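PDB 6NSI: manganese-binding protein from Chlamydia trachomatis, which binds iron, manganese and nickel ions, with a preference for ferrous iron, and delivers them to the membrane permease of an ABC transporter for import. Local coordinates for residues L5-M10 with I54-L59; S37-K42 with S64-K69; I103-R108 with N169-F174; E224-E229 with I250-S255. One frame throughout, in Å; residues are numbered along the deposited sequence.

Interaction 1. Residues L5-M10 with I54-L59; sequences LSMNRM and IFCNGL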
loop_
_atom_site.group_PDB
_atom_site.type_symbol
_atom_site.label_atom_id
_atom_site.label_comp_id
_atom_site.label_asym_id
_atom_site.label_seq_id
_atom_site.Cartn_x
_atom_site.Cartn_y
_atom_site.Cartn_z
ATOM N N LEU A 5 -11.358 3.505 15.471
ATOM C CA LEU A 5 -11.531 2.561 14.371
ATOM C C LEU A 5 -10.605 2.919 13.216
ATOM O O LEU A 5 -10.539 4.081 12.796
ATOM C CB LEU A 5 -12.985 2.540 13.881
ATOM C CG LEU A 5 -13.273 1.563 12.733
ATOM C CD1 LEU A 5 -12.955 0.146 13.142
ATOM C CD2 LEU A 5 -14.692 1.631 12.211
ATOM N N SER A 6 -9.887 1.920 12.710
ATOM C CA SER A 6 -9.118 2.045 11.481
ATOM C C SER A 6 -9.709 1.122 10.420
ATOM O O SER A 6 -10.100 -0.009 10.717
ATOM C CB SER A 6 -7.645 1.697 11.707
ATOM O OG SER A 6 -7.024 2.593 12.617
ATOM N N MET A 7 -9.753 1.599 9.174
ATOM C CA MET A 7 -10.362 0.796 8.114
ATOM C C MET A 7 -9.585 -0.495 7.856
ATOM O O MET A 7 -10.190 -1.549 7.620
ATOM C CB MET A 7 -10.485 1.621 6.834
ATOM C CG MET A 7 -11.711 2.534 6.812
ATOM S SD MET A 7 -13.256 1.615 7.013
ATOM C CE MET A 7 -13.132 0.442 5.666
ATOM N N ASN A 8 -8.249 -0.446 7.915
ATOM C CA ASN A 8 -7.415 -1.588 7.530
ATOM C C ASN A 8 -6.160 -1.616 8.408
ATOM O O ASN A 8 -5.944 -0.729 9.243
ATOM C CB ASN A 8 -7.066 -1.527 6.037
ATOM C CG ASN A 8 -6.265 -0.273 5.665
ATOM O OD1 ASN A 8 -5.189 -0.006 6.221
ATOM N ND2 ASN A 8 -6.778 0.485 4.703
ATOM N N ARG A 9 -5.313 -2.646 8.205
ATOM C CA ARG A 9 -4.169 -2.844 9.097
ATOM C C ARG A 9 -3.008 -1.909 8.785
ATOM O O ARG A 9 -2.209 -1.594 9.679
ATOM C CB ARG A 9 -3.687 -4.289 9.038
ATOM C CG ARG A 9 -4.592 -5.256 9.770
ATOM C CD ARG A 9 -4.519 -5.046 11.279
ATOM N NE ARG A 9 -3.166 -5.226 11.790
ATOM C CZ ARG A 9 -2.568 -6.408 11.905
ATOM N NH1 ARG A 9 -3.209 -7.511 11.550
ATOM N NH2 ARG A 9 -1.330 -6.492 12.373
ATOM N N MET A 10 -2.887 -1.474 7.532
ATOM C CA MET A 10 -1.841 -0.519 7.190
ATOM C C MET A 10 -2.034 0.779 7.963
ATOM O O MET A 10 -1.061 1.402 8.408
ATOM C CB MET A 10 -1.847 -0.290 5.682
ATOM C CG MET A 10 -1.552 -1.576 4.899
ATOM S SD MET A 10 -3.032 -2.574 4.544
ATOM C CE MET A 10 -3.735 -1.604 3.209
ATOM N N ILE A 54 -12.724 7.445 12.932
ATOM C CA ILE A 54 -12.675 6.413 11.887
ATOM C C ILE A 54 -11.622 6.830 10.871
ATOM O O ILE A 54 -11.827 7.792 10.117
ATOM C CB ILE A 54 -14.026 6.217 11.199
ATOM C CG1 ILE A 54 -15.075 5.746 12.207
ATOM C CG2 ILE A 54 -13.884 5.232 10.039
ATOM C CD1 ILE A 54 -16.493 5.742 11.651
ATOM N N PHE A 55 -10.514 6.096 10.830
ATOM C CA PHE A 55 -9.391 6.426 9.959
ATOM C C PHE A 55 -9.521 5.679 8.628
ATOM O O PHE A 55 -9.528 4.442 8.598
ATOM C CB PHE A 55 -8.073 6.096 10.662
ATOM C CG PHE A 55 -7.674 7.105 11.708
ATOM C CD1 PHE A 55 -7.831 6.824 13.058
ATOM C CD2 PHE A 55 -7.135 8.332 11.340
ATOM C CE1 PHE A 55 -7.459 7.753 14.027
ATOM C CE2 PHE A 55 -6.758 9.267 12.307
ATOM C CZ PHE A 55 -6.924 8.975 13.646
ATOM N N CYS A 56 -9.644 6.441 7.536
ATOM C CA CYS A 56 -9.805 5.933 6.179
ATOM C C CYS A 56 -8.605 6.291 5.322
ATOM O O CYS A 56 -7.932 7.305 5.550
ATOM C CB CYS A 56 -11.046 6.516 5.507
ATOM S SG CYS A 56 -12.533 6.238 6.444
ATOM N N ASN A 57 -8.375 5.470 4.300
ATOM C CA ASN A 57 -7.330 5.765 3.325
ATOM C C ASN A 57 -7.749 6.885 2.390
ATOM O O ASN A 57 -6.918 7.712 2.000
ATOM C CB ASN A 57 -6.997 4.519 2.500
ATOM C CG ASN A 57 -5.789 4.719 1.614
ATOM O OD1 ASN A 57 -4.671 4.513 2.057
ATOM N ND2 ASN A 57 -6.004 5.110 0.350
ATOM N N GLY A 58 -9.035 6.928 2.032
ATOM C CA GLY A 58 -9.492 7.805 0.974
ATOM C C GLY A 58 -8.977 7.284 -0.357
ATOM O O GLY A 58 -8.642 6.106 -0.507
ATOM N N LEU A 59 -8.913 8.196 -1.334
ATOM C CA LEU A 59 -8.401 7.901 -2.676
ATOM C C LEU A 59 -9.149 6.736 -3.315
ATOM O O LEU A 59 -8.595 6.011 -4.149
ATOM C CB LEU A 59 -6.888 7.628 -2.658
ATOM C CG LEU A 59 -6.015 8.545 -1.781
ATOM C CD1 LEU A 59 -4.544 8.111 -1.784
ATOM C CD2 LEU A 59 -6.140 10.003 -2.196
HETATM O O HOH W 1 -4.701 2.169 3.708
#
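Phe55 lies between two backbone hydrogen bonds to residues 5-10: its N gives to Leu5 O at 2.8 Å, and its O takes the N-H of Met7 at 2.9 Å. This is the pattern of a parallel pair, in which one residue bonds to the two neighbours of the residue opposite it, here Ser6. Leu5 O also receives a CA-H...O contact from Ile54 CA at 3.3 Å. Farther along, where the chains have parted, a single water accepts from Asn8 ND2 and donates to Asn57 OD1, joining two amides that do not meet directly. Asn8 also caps helix 9-19 through its OD1, which accepts from Ile11 N, a role that its short amide side chain suits.

Leu5 and Ile54, both apolar and suited to a buried sheet face, point the same way and lie side by side, Leu5 CD2 4.1 Å from Ile54 CG1. The small Ser6 and the large Phe55 occupy the other face, where Ser6 OG stands 4.1 Å from Phe55 CB and helices 9-19 and 107-124 supply further packing. Met7 CG, set beside the backbone N (chi1 -82°), lies 3.8 Å from Cys56 SG; the chain then bends at chi2 and chi3, its end packing on Leu67. Between these central strands of a parallel alpha/beta sheet, backbone bonds pair polar groups of Leu5, Phe55 and Met7 while apolar side chains pack; the asparagines need a water.

Interaction 2. Residues S37-K42 with S64-K69; sequences SYEMVK and SASLRK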
loop_
_atom_site.group_PDB
_atom_site.type_symbol
_atom_site.label_atom_id
_atom_site.label_comp_id
_atom_site.label_asym_id
_atom_site.label_seq_id
_atom_site.Cartn_x
_atom_site.Cartn_y
_atom_site.Cartn_z
ATOM N N SER A 37 -13.155 -3.951 -2.400
ATOM C CA SER A 37 -14.552 -4.314 -2.576
ATOM C C SER A 37 -15.193 -4.747 -1.269
ATOM O O SER A 37 -16.237 -5.414 -1.285
ATOM C CB SER A 37 -14.683 -5.416 -3.622
ATOM O OG SER A 37 -14.097 -6.610 -3.135
ATOM N N TYR A 38 -14.587 -4.383 -0.140
ATOM C CA TYR A 38 -15.126 -4.773 1.149
ATOM C C TYR A 38 -16.520 -4.196 1.315
ATOM O O TYR A 38 -16.743 -3.005 1.093
ATOM C CB TYR A 38 -14.230 -4.285 2.278
ATOM C CG TYR A 38 -14.667 -4.757 3.647
ATOM C CD1 TYR A 38 -14.390 -6.043 4.076
ATOM C CD2 TYR A 38 -15.356 -3.915 4.507
ATOM C CE1 TYR A 38 -14.770 -6.474 5.324
ATOM C CE2 TYR A 38 -15.744 -4.340 5.758
ATOM C CZ TYR A 38 -15.458 -5.625 6.159
ATOM O OH TYR A 38 -15.840 -6.063 7.411
ATOM N N GLU A 39 -17.463 -5.048 1.680
ATOM C CA GLU A 39 -18.791 -4.601 2.062
ATOM C C GLU A 39 -18.942 -4.848 3.553
ATOM O O GLU A 39 -18.451 -5.855 4.075
ATOM C CB GLU A 39 -19.889 -5.321 1.262
ATOM C CG GLU A 39 -19.784 -5.138 -0.263
ATOM C CD GLU A 39 -20.581 -3.933 -0.799
ATOM O OE1 GLU A 39 -20.581 -3.718 -2.040
ATOM O OE2 GLU A 39 -21.206 -3.205 0.011
ATOM N N MET A 40 -19.578 -3.910 4.246
ATOM C CA MET A 40 -19.677 -4.043 5.691
ATOM C C MET A 40 -20.422 -5.317 6.058
ATOM O O MET A 40 -21.399 -5.698 5.406
ATOM C CB MET A 40 -20.365 -2.823 6.297
ATOM C CG MET A 40 -19.490 -1.581 6.240
ATOM S SD MET A 40 -20.460 -0.085 6.370
ATOM C CE MET A 40 -21.129 -0.315 8.021
ATOM N N VAL A 41 -19.916 -5.993 7.083
ATOM C CA VAL A 41 -20.554 -7.161 7.645
ATOM C C VAL A 41 -21.317 -6.736 8.896
ATOM O O VAL A 41 -21.142 -5.633 9.413
ATOM C CB VAL A 41 -19.526 -8.282 7.956
ATOM C CG1 VAL A 41 -18.773 -8.696 6.670
ATOM C CG2 VAL A 41 -18.546 -7.826 9.021
ATOM N N LYS A 42 -22.186 -7.617 9.384
ATOM C CA LYS A 42 -22.927 -7.317 10.603
ATOM C C LYS A 42 -21.964 -7.044 11.754
ATOM O O LYS A 42 -20.966 -7.749 11.941
ATOM C CB LYS A 42 -23.870 -8.469 10.957
ATOM C CG LYS A 42 -24.841 -8.147 12.090
ATOM C CD LYS A 42 -25.517 -9.406 12.615
ATOM C CE LYS A 42 -26.813 -9.085 13.345
ATOM N NZ LYS A 42 -27.754 -10.243 13.321
ATOM N N SER A 64 -16.840 0.875 -1.783
ATOM C CA SER A 64 -18.046 0.063 -1.815
ATOM C C SER A 64 -19.253 0.860 -1.325
ATOM O O SER A 64 -19.137 1.766 -0.496
ATOM C CB SER A 64 -17.862 -1.183 -0.959
ATOM O OG SER A 64 -18.203 -0.926 0.395
ATOM N N ALA A 65 -20.426 0.512 -1.868
ATOM C CA ALA A 65 -21.661 1.202 -1.510
ATOM C C ALA A 65 -21.947 1.113 -0.018
ATOM O O ALA A 65 -22.525 2.039 0.557
ATOM C CB ALA A 65 -22.832 0.619 -2.304
ATOM N N SER A 66 -21.554 0.005 0.617
ATOM C CA SER A 66 -21.696 -0.149 2.064
ATOM C C SER A 66 -20.931 0.935 2.818
ATOM O O SER A 66 -21.487 1.627 3.682
ATOM C CB SER A 66 -21.180 -1.531 2.472
ATOM O OG SER A 66 -21.679 -1.912 3.733
ATOM N N LEU A 67 -19.640 1.084 2.508
ATOM C CA LEU A 67 -18.789 2.010 3.248
ATOM C C LEU A 67 -19.129 3.459 2.918
ATOM O O LEU A 67 -19.090 4.325 3.802
ATOM C CB LEU A 67 -17.315 1.711 2.956
ATOM C CG LEU A 67 -16.794 0.309 3.333
ATOM C CD1 LEU A 67 -15.448 -0.016 2.674
ATOM C CD2 LEU A 67 -16.689 0.140 4.843
ATOM N N ARG A 68 -19.480 3.742 1.655
ATOM C CA ARG A 68 -19.834 5.108 1.277
ATOM C C ARG A 68 -21.047 5.619 2.054
ATOM O O ARG A 68 -21.090 6.799 2.422
ATOM C CB ARG A 68 -20.094 5.197 -0.222
ATOM C CG ARG A 68 -18.851 5.267 -1.075
ATOM C CD ARG A 68 -19.137 4.676 -2.443
ATOM N NE ARG A 68 -19.172 5.690 -3.495
ATOM C CZ ARG A 68 -18.101 6.107 -4.166
ATOM N NH1 ARG A 68 -16.907 5.598 -3.887
ATOM N NH2 ARG A 68 -18.220 7.036 -5.111
ATOM N N LYS A 69 -22.044 4.752 2.309
ATOM C CA LYS A 69 -23.209 5.164 3.107
ATOM C C LYS A 69 -22.777 5.673 4.473
ATOM O O LYS A 69 -23.257 6.713 4.949
ATOM C CB LYS A 69 -24.195 4.008 3.309
ATOM C CG LYS A 69 -24.724 3.324 2.065
ATOM C CD LYS A 69 -25.711 2.171 2.399
ATOM C CE LYS A 69 -25.247 1.295 3.583
ATOM N NZ LYS A 69 -25.143 -0.183 3.294
HETATM O O HOH W 2 -20.970 -1.690 -3.547
HETATM O O HOH W 3 -22.749 -4.281 3.636
#
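The Tyr38 ring is met at its edge, near its plane, by Leu67, whose CD2 lies 4.3 Å from Tyr38 CD2; the phenol OH is bound by Asp44. The second flat group, the carboxylate of Glu39, turns back to the helix start through its bent chi2 (-91°). Its OE2 accepts from Ser66 N on the syn side, 30° out of the carboxylate plane and rather long at 3.3 Å. OE1 accepts a hydrogen bond from a water, which in turn accepts from Ala65 N. One acidic group thus reaches two backbone N-H groups in the first turn of helix 65-71, one directly and one through water, where a negative charge would be favoured by the helix dipole.

Ser64 is the N-cap of this helix, its OG accepting from Leu67 N while donating to Tyr38 O at 2.6 Å in the carbonyl plane. A hydroxyl suits the place because it can accept and donate at once, so the cap also ties the helix to the loop 37-42, which follows the metal ligand His36.

Ser66 OG, anti to its backbone N (chi1 -161°), takes a weak bond from Met40 N at 2.9 Å and shares a water with Met40 O. The flexible thioether chain of Met40 runs aslant to Leu67, Met40 CG coming 3.6 Å from Leu67 CD2, while Met40 SD rests 3.3 Å from Ser66 O.

Interaction 3. Residues I103-R108 with N169-F174; sequences IWTDMR and NAFSYF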
loop_
_atom_site.group_PDB
_atom_site.type_symbol
_atom_site.label_atom_id
_atom_site.label_comp_id
_atom_site.label_asym_id
_atom_site.label_seq_id
_atom_site.Cartn_x
_atom_site.Cartn_y
_atom_site.Cartn_z
ATOM N N ILE A 103 -0.873 4.328 -1.429
ATOM C CA ILE A 103 0.251 5.160 -0.989
ATOM C C ILE A 103 1.058 4.541 0.145
ATOM O O ILE A 103 2.157 5.028 0.444
ATOM C CB ILE A 103 -0.239 6.561 -0.566
ATOM C CG1 ILE A 103 -1.323 6.457 0.516
ATOM C CG2 ILE A 103 -0.733 7.355 -1.791
ATOM C CD1 ILE A 103 -1.771 7.828 1.123
ATOM N N TRP A 104 0.560 3.484 0.793
ATOM C CA TRP A 104 1.262 2.899 1.933
ATOM C C TRP A 104 2.485 2.077 1.539
ATOM O O TRP A 104 3.177 1.571 2.433
ATOM C CB TRP A 104 0.310 2.023 2.756
ATOM C CG TRP A 104 -0.303 0.910 1.927
ATOM C CD1 TRP A 104 0.231 -0.328 1.680
ATOM C CD2 TRP A 104 -1.545 0.960 1.219
ATOM N NE1 TRP A 104 -0.616 -1.062 0.863
ATOM C CE2 TRP A 104 -1.714 -0.296 0.572
ATOM C CE3 TRP A 104 -2.543 1.931 1.079
ATOM C CZ2 TRP A 104 -2.836 -0.591 -0.203
ATOM C CZ3 TRP A 104 -3.657 1.633 0.308
ATOM C CH2 TRP A 104 -3.794 0.382 -0.324
ATOM N N THR A 105 2.768 1.905 0.246
ATOM C CA THR A 105 4.017 1.270 -0.163
ATOM C C THR A 105 5.157 2.263 -0.315
ATOM O O THR A 105 6.296 1.841 -0.543
ATOM C CB THR A 105 3.855 0.528 -1.492
ATOM O OG1 THR A 105 3.678 1.481 -2.552
ATOM C CG2 THR A 105 2.641 -0.440 -1.441
ATOM N N ASP A 106 4.872 3.560 -0.240
ATOM C CA ASP A 106 5.896 4.593 -0.269
ATOM C C ASP A 106 6.039 5.078 1.174
ATOM O O ASP A 106 5.158 5.768 1.697
ATOM C CB ASP A 106 5.494 5.701 -1.248
ATOM C CG ASP A 106 6.453 6.903 -1.234
ATOM O OD1 ASP A 106 7.130 7.132 -0.207
ATOM O OD2 ASP A 106 6.501 7.642 -2.251
ATOM N N MET A 107 7.140 4.687 1.822
ATOM C CA MET A 107 7.317 4.925 3.253
ATOM C C MET A 107 7.460 6.407 3.594
ATOM O O MET A 107 7.182 6.797 4.731
ATOM C CB MET A 107 8.526 4.128 3.757
ATOM C CG MET A 107 8.747 4.171 5.283
ATOM S SD MET A 107 7.427 3.455 6.303
ATOM C CE MET A 107 7.312 1.760 5.720
ATOM N N ARG A 108 7.869 7.249 2.645
ATOM C CA ARG A 108 7.856 8.684 2.924
ATOM C C ARG A 108 6.434 9.224 2.934
ATOM O O ARG A 108 6.066 10.025 3.807
ATOM C CB ARG A 108 8.698 9.439 1.902
ATOM C CG ARG A 108 8.709 10.945 2.134
ATOM C CD ARG A 108 9.046 11.698 0.857
ATOM N NE ARG A 108 7.893 11.814 -0.035
ATOM C CZ ARG A 108 6.876 12.652 0.153
ATOM N NH1 ARG A 108 6.862 13.461 1.213
ATOM N NH2 ARG A 108 5.871 12.680 -0.719
ATOM N N ASN A 169 -1.987 -3.541 -9.887
ATOM C CA ASN A 169 -1.269 -2.266 -9.864
ATOM C C ASN A 169 -1.351 -1.655 -8.461
ATOM O O ASN A 169 -2.045 -0.675 -8.206
ATOM C CB ASN A 169 -1.836 -1.329 -10.929
ATOM C CG ASN A 169 -1.048 -0.048 -11.049
ATOM O OD1 ASN A 169 0.083 0.041 -10.558
ATOM N ND2 ASN A 169 -1.644 0.966 -11.682
ATOM N N ALA A 170 -0.605 -2.267 -7.544
ATOM C CA ALA A 170 -0.522 -1.812 -6.166
ATOM C C ALA A 170 0.829 -1.199 -5.821
ATOM O O ALA A 170 0.984 -0.679 -4.712
ATOM C CB ALA A 170 -0.802 -2.972 -5.196
ATOM N N PHE A 171 1.802 -1.235 -6.733
ATOM C CA PHE A 171 3.155 -0.789 -6.424
ATOM C C PHE A 171 3.611 0.378 -7.303
ATOM O O PHE A 171 4.818 0.591 -7.486
ATOM C CB PHE A 171 4.122 -1.969 -6.521
ATOM C CG PHE A 171 3.785 -3.097 -5.563
ATOM C CD1 PHE A 171 2.965 -4.147 -5.964
ATOM C CD2 PHE A 171 4.274 -3.090 -4.260
ATOM C CE1 PHE A 171 2.649 -5.184 -5.086
ATOM C CE2 PHE A 171 3.962 -4.122 -3.369
ATOM C CZ PHE A 171 3.158 -5.173 -3.783
ATOM N N SER A 172 2.670 1.164 -7.835
ATOM C CA SER A 172 3.086 2.313 -8.638
ATOM C C SER A 172 3.839 3.349 -7.802
ATOM O O SER A 172 4.851 3.901 -8.256
ATOM C CB SER A 172 1.879 2.949 -9.333
ATOM O OG SER A 172 1.500 2.180 -10.466
ATOM N N TYR A 173 3.360 3.652 -6.589
ATOM C CA TYR A 173 4.083 4.610 -5.746
ATOM C C TYR A 173 5.457 4.075 -5.357
ATOM O O TYR A 173 6.459 4.801 -5.402
ATOM C CB TYR A 173 3.267 4.940 -4.495
ATOM C CG TYR A 173 2.003 5.697 -4.811
ATOM C CD1 TYR A 173 0.786 5.032 -4.930
ATOM C CD2 TYR A 173 2.026 7.070 -4.993
ATOM C CE1 TYR A 173 -0.378 5.719 -5.215
ATOM C CE2 TYR A 173 0.876 7.767 -5.291
ATOM C CZ TYR A 173 -0.328 7.095 -5.396
ATOM O OH TYR A 173 -1.481 7.790 -5.688
ATOM N N PHE A 174 5.500 2.813 -4.925
ATOM C CA PHE A 174 6.744 2.112 -4.637
ATOM C C PHE A 174 7.730 2.243 -5.794
ATOM O O PHE A 174 8.911 2.567 -5.602
ATOM C CB PHE A 174 6.386 0.636 -4.362
ATOM C CG PHE A 174 7.548 -0.246 -4.006
ATOM C CD1 PHE A 174 8.317 -0.859 -5.004
ATOM C CD2 PHE A 174 7.835 -0.514 -2.676
ATOM C CE1 PHE A 174 9.368 -1.679 -4.674
ATOM C CE2 PHE A 174 8.889 -1.336 -2.330
ATOM C CZ PHE A 174 9.653 -1.933 -3.331
HETATM O O HOH W 4 1.838 1.666 -4.653
HETATM O O HOH W 5 5.982 7.626 -4.863
#
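Tyr173 and Ile103 make the aromatic contact. The CG2 methyl of Ile103 sits over one face of the phenol, 3.8 Å from the Tyr173 ring centroid and 17° off the ring normal, a CH-pi contact offset toward the rim, with CZ the nearest ring atom at 3.6 Å. Tyr173 OH is bound beyond them by Asp100 O and Leu93 N, which pin the end of the ring.

Packing centres on Thr105: CG2 lies 3.7 Å from Ala170 O and 4.2 Å from Phe171 CD2, and CB comes 3.8 Å from Phe174 CB. Thr105 O approaches the edge of the Phe174 ring.

Among polar contacts, Thr105 OG1, set between its backbone N and carbonyl carbon (chi1 70°), accepts a weak bond from Phe174 N at 3.3 Å. It also donates to a water, which gives to Ala170 O and accepts from Tyr173 N. A second water donates to both Asp106 OD2 and Tyr173 O. Asp106 is the N-cap of helix 107-124, its OD1 accepting from Val109 N and, weakly, from Arg108 N.

Threonine fits because its methyl packs against Ala170 O and Phe171 while its hydroxyl serves the helix start. Hydroxyl, carboxylate and two waters thus give partners to polar groups, some only weakly, in a buried junction between the segments that directly follow the iron ligands His102 and His168.

Interaction 4. Residues E224-E229 with I250-S255; sequences EVVFLE and IRLAKS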
loop_
_atom_site.group_PDB
_atom_site.type_symbol
_atom_site.label_atom_id
_atom_site.label_comp_id
_atom_site.label_asym_id
_atom_site.label_seq_id
_atom_site.Cartn_x
_atom_site.Cartn_y
_atom_site.Cartn_z
ATOM N N GLU A 224 12.914 -11.622 -15.615
ATOM C CA GLU A 224 13.116 -13.034 -15.328
ATOM C C GLU A 224 12.196 -13.570 -14.242
ATOM O O GLU A 224 12.043 -14.793 -14.126
ATOM C CB GLU A 224 14.569 -13.298 -14.910
ATOM C CG GLU A 224 15.598 -12.868 -15.926
ATOM C CD GLU A 224 16.990 -12.807 -15.313
ATOM O OE1 GLU A 224 17.361 -13.748 -14.573
ATOM O OE2 GLU A 224 17.695 -11.803 -15.531
ATOM N N VAL A 225 11.577 -12.689 -13.456
ATOM C CA VAL A 225 10.745 -13.102 -12.340
ATOM C C VAL A 225 9.542 -12.168 -12.242
ATOM O O VAL A 225 9.625 -10.971 -12.545
ATOM C CB VAL A 225 11.576 -13.130 -11.029
ATOM C CG1 VAL A 225 12.317 -11.824 -10.863
ATOM C CG2 VAL A 225 10.699 -13.450 -9.823
ATOM N N VAL A 226 8.406 -12.738 -11.830
ATOM C CA VAL A 226 7.175 -11.997 -11.596
ATOM C C VAL A 226 6.714 -12.302 -10.172
ATOM O O VAL A 226 7.061 -13.330 -9.596
ATOM C CB VAL A 226 6.095 -12.372 -12.632
ATOM C CG1 VAL A 226 6.632 -12.174 -14.052
ATOM C CG2 VAL A 226 5.670 -13.829 -12.446
ATOM N N PHE A 227 5.900 -11.412 -9.610
ATOM C CA PHE A 227 5.576 -11.467 -8.188
ATOM C C PHE A 227 4.085 -11.720 -7.964
ATOM O O PHE A 227 3.256 -10.849 -8.243
ATOM C CB PHE A 227 5.997 -10.174 -7.491
ATOM C CG PHE A 227 7.485 -9.926 -7.520
ATOM C CD1 PHE A 227 8.081 -9.308 -8.625
ATOM C CD2 PHE A 227 8.288 -10.307 -6.446
ATOM C CE1 PHE A 227 9.459 -9.055 -8.648
ATOM C CE2 PHE A 227 9.691 -10.057 -6.465
ATOM C CZ PHE A 227 10.261 -9.441 -7.562
ATOM N N LEU A 228 3.769 -12.874 -7.387
ATOM C CA LEU A 228 2.437 -13.149 -6.857
ATOM C C LEU A 228 2.168 -12.291 -5.635
ATOM O O LEU A 228 3.092 -11.891 -4.928
ATOM C CB LEU A 228 2.323 -14.619 -6.451
ATOM C CG LEU A 228 2.597 -15.603 -7.587
ATOM C CD1 LEU A 228 2.836 -16.999 -7.020
ATOM C CD2 LEU A 228 1.406 -15.609 -8.504
ATOM N N GLU A 229 0.878 -12.034 -5.372
ATOM C CA GLU A 229 0.446 -11.307 -4.186
ATOM C C GLU A 229 -0.462 -12.185 -3.343
ATOM O O GLU A 229 -1.311 -12.915 -3.868
ATOM C CB GLU A 229 -0.301 -10.004 -4.525
ATOM C CG GLU A 229 0.504 -9.041 -5.387
ATOM C CD GLU A 229 -0.379 -8.065 -6.148
ATOM O OE1 GLU A 229 -1.507 -7.782 -5.670
ATOM O OE2 GLU A 229 0.058 -7.575 -7.217
ATOM N N ILE A 250 11.670 -17.590 -17.134
ATOM C CA ILE A 250 10.698 -16.788 -16.390
ATOM C C ILE A 250 10.149 -17.637 -15.245
ATOM O O ILE A 250 9.757 -18.795 -15.437
ATOM C CB ILE A 250 9.563 -16.281 -17.304
ATOM C CG1 ILE A 250 8.563 -15.467 -16.500
ATOM C CG2 ILE A 250 8.822 -17.442 -17.954
ATOM C CD1 ILE A 250 9.175 -14.288 -15.795
ATOM N N ARG A 251 10.122 -17.076 -14.043
ATOM C CA ARG A 251 9.711 -17.820 -12.866
ATOM C C ARG A 251 8.848 -16.927 -11.990
ATOM O O ARG A 251 8.805 -15.705 -12.161
ATOM C CB ARG A 251 10.921 -18.309 -12.077
ATOM C CG ARG A 251 11.761 -17.144 -11.570
ATOM C CD ARG A 251 13.130 -17.569 -11.087
ATOM N NE ARG A 251 13.642 -16.585 -10.138
ATOM C CZ ARG A 251 14.458 -15.584 -10.456
ATOM N NH1 ARG A 251 14.886 -15.424 -11.716
ATOM N NH2 ARG A 251 14.849 -14.740 -9.507
ATOM N N LEU A 252 8.159 -17.556 -11.041
ATOM C CA LEU A 252 7.444 -16.856 -9.982
ATOM C C LEU A 252 8.403 -16.586 -8.832
ATOM O O LEU A 252 9.257 -17.420 -8.520
ATOM C CB LEU A 252 6.256 -17.685 -9.476
ATOM C CG LEU A 252 5.216 -18.261 -10.444
ATOM C CD1 LEU A 252 4.384 -19.334 -9.735
ATOM C CD2 LEU A 252 4.302 -17.165 -11.013
ATOM N N ALA A 253 8.259 -15.423 -8.199
ATOM C CA ALA A 253 9.075 -15.134 -7.030
ATOM C C ALA A 253 8.792 -16.157 -5.940
ATOM O O ALA A 253 7.705 -16.740 -5.877
ATOM C CB ALA A 253 8.810 -13.717 -6.523
ATOM N N LYS A 254 9.791 -16.394 -5.087
ATOM C CA LYS A 254 9.647 -17.415 -4.055
ATOM C C LYS A 254 8.535 -17.051 -3.076
ATOM O O LYS A 254 7.582 -17.814 -2.887
ATOM C CB LYS A 254 10.975 -17.610 -3.322
ATOM C CG LYS A 254 11.909 -18.639 -3.953
ATOM C CD LYS A 254 11.388 -20.072 -3.763
ATOM C CE LYS A 254 11.529 -20.881 -5.047
ATOM N NZ LYS A 254 10.386 -21.809 -5.241
ATOM N N SER A 255 8.630 -15.855 -2.450
ATOM C CA SER A 255 7.630 -15.428 -1.477
ATOM C C SER A 255 6.644 -14.452 -2.102
ATOM O O SER A 255 7.022 -13.650 -2.960
ATOM C CB SER A 255 8.280 -14.739 -0.269
ATOM O OG SER A 255 9.471 -15.390 0.125
HETATM O O HOH W 6 13.804 -16.939 -14.467
HETATM O O HOH W 7 5.912 -12.586 -5.143
HETATM O O HOH W 8 5.580 -14.753 -6.040
#
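Arg251 and Val225 cross obliquely, the guanidinium lying flat across the valine: Val225 CB is 3.8 Å above the plane, over its centre. An extended chain from CG to NE carries the group there, and its NH2 forms a salt bridge with Glu280. Glu224 has its carboxylate plane turned 65° from the same guanidinium; at 4.1 Å, Glu224 OE1 and Arg251 NH1 are beyond a salt bridge.

On the other face the Val226 and Ile250 side chains cross at about a right angle, Val226 CG1 3.7 Å from Ile250 CD1, and Val226 CG2 is 3.9 Å from Leu252 CD2. Leu228 CD1 lies 3.9 Å from Leu252 CD1. Ala253 points toward 224-229, and its small CB fits 3.5 Å from Phe227 CD2.

Beneath these side chains Arg251 N bonds to Glu224 O, Val226 N to Arg251 O, and Ala253 N to Val226 O at 2.8 Å. Two short parallel strands result, linked through helix 235-242, which packs on Val226 and Leu252: a beta-alpha-beta crossover in the C-terminal part of the solute-binding protein.

In the fold
From the N terminus, strand 3-6 pairs with strand 54-56 in interaction 1, closing a loop that contains strand 24-27 and helix 44-50. Interaction 2 starts within that loop and ends beyond it, at helix 65-71, so the two contacts cross along the chain; they touch where Met7 packs on Leu67. Interaction 3 follows in series and closes a longer, mostly helical loop, bringing the starts of helices 107-124 and 172-178 together near the chain's centre. Trp104 and Ile103 join it to Asn57, Met10 and Leu59 of interaction 1. Interaction 4 closes a short loop around helix 235-242, on the opposite side of the chain's centre from interaction 1, and reaches interaction 3 through Glu229 and Phe171.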